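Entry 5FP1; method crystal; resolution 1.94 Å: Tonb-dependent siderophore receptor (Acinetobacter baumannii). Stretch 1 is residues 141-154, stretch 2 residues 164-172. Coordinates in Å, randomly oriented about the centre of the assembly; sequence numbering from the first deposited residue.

Stretch 1 (141-154) SKVAKKGDFLEGSV
Stretch 2 164-172: ITLDGNKDF

Antiparallel strands pair through their backbones, and side chains can extend that pairing beyond the last rung; this receptor of the TonB-dependent family offers a worked example. Strands 149-154 and 164-171 run at 177° to each other, their axes approaching to 4.6 Å. Three hydrogen-bonded pairs set the register. E151 N to D167 O and D167 N to E151 O both span 2.7 Å; F149 N reaches N169 O at 2.9 Å and N169 N reaches F149 O at 2.8 Å; S153 N to T165 O is 2.9 Å and T165 N to S153 O 3.0 Å. The CA atoms of these pairs lie 5.0-5.2 Å apart, whereas those of the alternating non-hydrogen-bonded pairs, L150-G168, G152-L166 and V154-I164, close to 4.2-4.6 Å.

From K142 to D148 the chain is loop, and side chains take over. Buried N169, chi1 t and chi2 97°, uses both ends of its amide: K145 N donates to N169 OD1 (3.2 Å), and N169 ND2 donates to K145 O (2.8 Å) and, weakly, to G147 O (2.7 Å). D171, also t, points toward the loop and accepts from G147 N at OD2 (2.8 Å). At phi/psi 98/135, G147 occupies a conformation where a CB would jam against the preceding carbonyl. D171 N in turn donates weakly to D148 OD1 (3.1 Å) and D148 OD2 (3.3 Å), D148 having chi1 m.

Packing completes the contact, which buries 837 Å², both sides summed. F149 (p, chi2 85°) lays a ring face against N169 CB, 3.4 Å from the ring centroid. On that same sheet face E151 (m) neighbours buried D167 (t), and S153 CB (t rotamer) meets T165 OG1 (p) at 3.4 Å. The other face carries L150 CD1 against L166 CD2 (4.2 Å) and V154 CG2 against I164 CG1 (4.3 Å). Bare G168 leaves room for L150 CD1, 3.9 Å from G168 CA.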

# COMPACT_ATOMS: atom_id res chain seq x y z
N SER A 141 13.33 2.00 5.88
CA SER A 141 13.47 1.39 7.20
C SER A 141 14.44 2.18 8.05
O SER A 141 15.41 2.77 7.53
CB SER A 141 14.01 -0.03 7.09
OG SER A 141 13.19 -0.82 6.27
N LYS A 142 14.19 2.18 9.34
CA LYS A 142 15.16 2.64 10.32
C LYS A 142 16.30 1.64 10.37
O LYS A 142 16.07 0.46 10.59
CB LYS A 142 14.52 2.68 11.69
CG LYS A 142 13.46 3.77 11.83
CD LYS A 142 12.62 3.56 13.08
CE LYS A 142 11.75 4.78 13.32
NZ LYS A 142 10.57 4.45 14.15
N VAL A 143 17.52 2.10 10.22
CA VAL A 143 18.65 1.21 10.39
C VAL A 143 19.78 1.81 11.28
O VAL A 143 19.85 3.02 11.50
CB VAL A 143 19.17 0.74 9.01
CG1 VAL A 143 19.65 1.92 8.19
CG2 VAL A 143 20.27 -0.30 9.17
N ALA A 144 20.64 0.93 11.79
CA ALA A 144 21.75 1.33 12.64
C ALA A 144 22.52 2.45 11.99
O ALA A 144 22.80 2.41 10.79
CB ALA A 144 22.68 0.15 12.90
N LYS A 145 22.88 3.44 12.80
CA LYS A 145 23.61 4.58 12.32
C LYS A 145 24.47 5.22 13.42
O LYS A 145 24.49 4.78 14.59
CB LYS A 145 22.61 5.59 11.73
CG LYS A 145 21.60 6.09 12.74
CD LYS A 145 20.53 6.93 12.07
CE LYS A 145 19.68 7.62 13.11
NZ LYS A 145 18.62 8.44 12.47
N LYS A 146 25.21 6.26 13.06
CA LYS A 146 26.12 6.86 14.04
C LYS A 146 25.37 7.62 15.14
O LYS A 146 24.32 8.21 14.91
CB LYS A 146 27.13 7.79 13.35
CG LYS A 146 26.52 9.01 12.69
CD LYS A 146 27.60 9.93 12.13
CE LYS A 146 26.98 11.20 11.55
NZ LYS A 146 27.91 11.91 10.63
N GLY A 147 25.93 7.61 16.35
CA GLY A 147 25.34 8.34 17.46
C GLY A 147 24.51 7.41 18.32
O GLY A 147 23.75 6.60 17.81
N ASP A 148 24.66 7.53 19.63
CA ASP A 148 23.95 6.67 20.56
C ASP A 148 22.60 7.27 20.88
O ASP A 148 22.45 8.48 20.91
CB ASP A 148 24.77 6.45 21.83
CG ASP A 148 25.99 5.58 21.58
OD1 ASP A 148 26.77 5.94 20.69
OD2 ASP A 148 26.14 4.52 22.23
N PHE A 149 21.60 6.41 21.08
CA PHE A 149 20.28 6.87 21.52
C PHE A 149 19.38 5.74 21.99
O PHE A 149 19.60 4.57 21.66
CB PHE A 149 19.59 7.73 20.45
CG PHE A 149 19.29 7.01 19.16
CD1 PHE A 149 18.13 6.26 19.01
CD2 PHE A 149 20.13 7.16 18.06
CE1 PHE A 149 17.83 5.63 17.81
CE2 PHE A 149 19.84 6.54 16.85
CZ PHE A 149 18.68 5.77 16.73
N LEU A 150 18.43 6.10 22.85
CA LEU A 150 17.38 5.21 23.30
C LEU A 150 16.07 5.97 23.26
O LEU A 150 15.93 7.02 23.90
CB LEU A 150 17.65 4.68 24.70
CG LEU A 150 16.59 3.73 25.25
CD1 LEU A 150 16.51 2.44 24.44
CD2 LEU A 150 16.87 3.40 26.71
N GLU A 151 15.12 5.46 22.48
CA GLU A 151 13.78 6.07 22.37
C GLU A 151 12.72 5.01 22.68
O GLU A 151 12.96 3.81 22.53
CB GLU A 151 13.53 6.61 20.97
CG GLU A 151 14.48 7.68 20.50
CD GLU A 151 14.11 8.20 19.12
OE1 GLU A 151 12.91 8.42 18.87
OE2 GLU A 151 15.02 8.38 18.29
N GLY A 152 11.56 5.46 23.12
CA GLY A 152 10.51 4.55 23.51
C GLY A 152 9.19 5.26 23.62
O GLY A 152 9.13 6.49 23.69
N SER A 153 8.13 4.47 23.64
CA SER A 153 6.79 4.98 23.79
C SER A 153 5.98 3.95 24.56
O SER A 153 6.05 2.74 24.29
CB SER A 153 6.17 5.20 22.41
OG SER A 153 4.92 5.86 22.53
N VAL A 154 5.20 4.43 25.52
CA VAL A 154 4.22 3.59 26.15
C VAL A 154 2.88 4.27 26.00
O VAL A 154 2.72 5.43 26.38
CB VAL A 154 4.53 3.35 27.64
CG1 VAL A 154 3.41 2.56 28.28
CG2 VAL A 154 5.85 2.61 27.79
N ILE A 164 3.54 -0.52 22.99
CA ILE A 164 4.86 -0.17 23.51
C ILE A 164 5.85 -0.34 22.39
O ILE A 164 5.85 -1.36 21.70
CB ILE A 164 5.25 -1.10 24.68
CG1 ILE A 164 4.31 -0.89 25.86
CG2 ILE A 164 6.69 -0.84 25.12
CD1 ILE A 164 4.35 -2.00 26.89
N THR A 165 6.68 0.67 22.17
CA THR A 165 7.81 0.53 21.28
C THR A 165 9.08 0.96 22.01
O THR A 165 9.03 1.81 22.89
CB THR A 165 7.68 1.42 20.04
OG1 THR A 165 7.48 2.75 20.47
CG2 THR A 165 6.49 1.02 19.19
N LEU A 166 10.19 0.35 21.62
CA LEU A 166 11.52 0.70 22.13
C LEU A 166 12.47 0.68 20.96
O LEU A 166 12.40 -0.22 20.14
CB LEU A 166 11.98 -0.30 23.17
CG LEU A 166 11.85 0.25 24.59
CD1 LEU A 166 10.70 -0.44 25.30
CD2 LEU A 166 13.15 0.08 25.35
N ASP A 167 13.33 1.69 20.87
CA ASP A 167 14.27 1.83 19.74
C ASP A 167 15.63 2.28 20.32
O ASP A 167 15.77 3.40 20.78
CB ASP A 167 13.73 2.88 18.78
CG ASP A 167 14.59 3.05 17.51
OD1 ASP A 167 15.57 2.31 17.34
OD2 ASP A 167 14.28 3.96 16.69
N GLY A 168 16.61 1.39 20.32
CA GLY A 168 17.94 1.71 20.87
C GLY A 168 19.03 1.55 19.83
O GLY A 168 19.03 0.58 19.07
N ASN A 169 19.96 2.50 19.80
CA ASN A 169 21.07 2.49 18.86
C ASN A 169 22.39 2.76 19.61
O ASN A 169 22.51 3.75 20.31
CB ASN A 169 20.84 3.57 17.82
CG ASN A 169 21.85 3.55 16.70
OD1 ASN A 169 21.60 2.99 15.65
ND2 ASN A 169 23.01 4.17 16.91
N LYS A 170 23.35 1.86 19.47
CA LYS A 170 24.64 1.97 20.16
C LYS A 170 25.76 2.09 19.13
O LYS A 170 25.95 1.21 18.30
CB LYS A 170 24.86 0.74 21.03
CG LYS A 170 25.90 0.90 22.11
CD LYS A 170 26.09 -0.40 22.89
CE LYS A 170 25.28 -0.44 24.19
NZ LYS A 170 25.90 0.40 25.25
N ASP A 171 26.46 3.22 19.18
CA ASP A 171 27.63 3.50 18.33
C ASP A 171 28.89 3.07 19.10
O ASP A 171 29.21 3.65 20.13
CB ASP A 171 27.66 5.01 18.07
CG ASP A 171 28.72 5.42 17.04
OD1 ASP A 171 29.77 4.76 16.94
OD2 ASP A 171 28.48 6.42 16.33
N PHE A 172 29.58 2.03 18.64
CA PHE A 172 30.73 1.52 19.38
C PHE A 172 31.97 2.41 19.19
O PHE A 172 33.04 2.06 19.67
CB PHE A 172 31.08 0.09 18.94
CG PHE A 172 30.09 -0.96 19.42
CD1 PHE A 172 28.86 -1.12 18.79
CD2 PHE A 172 30.42 -1.82 20.47
CE1 PHE A 172 27.96 -2.09 19.21
CE2 PHE A 172 29.52 -2.80 20.90
CZ PHE A 172 28.30 -2.93 20.27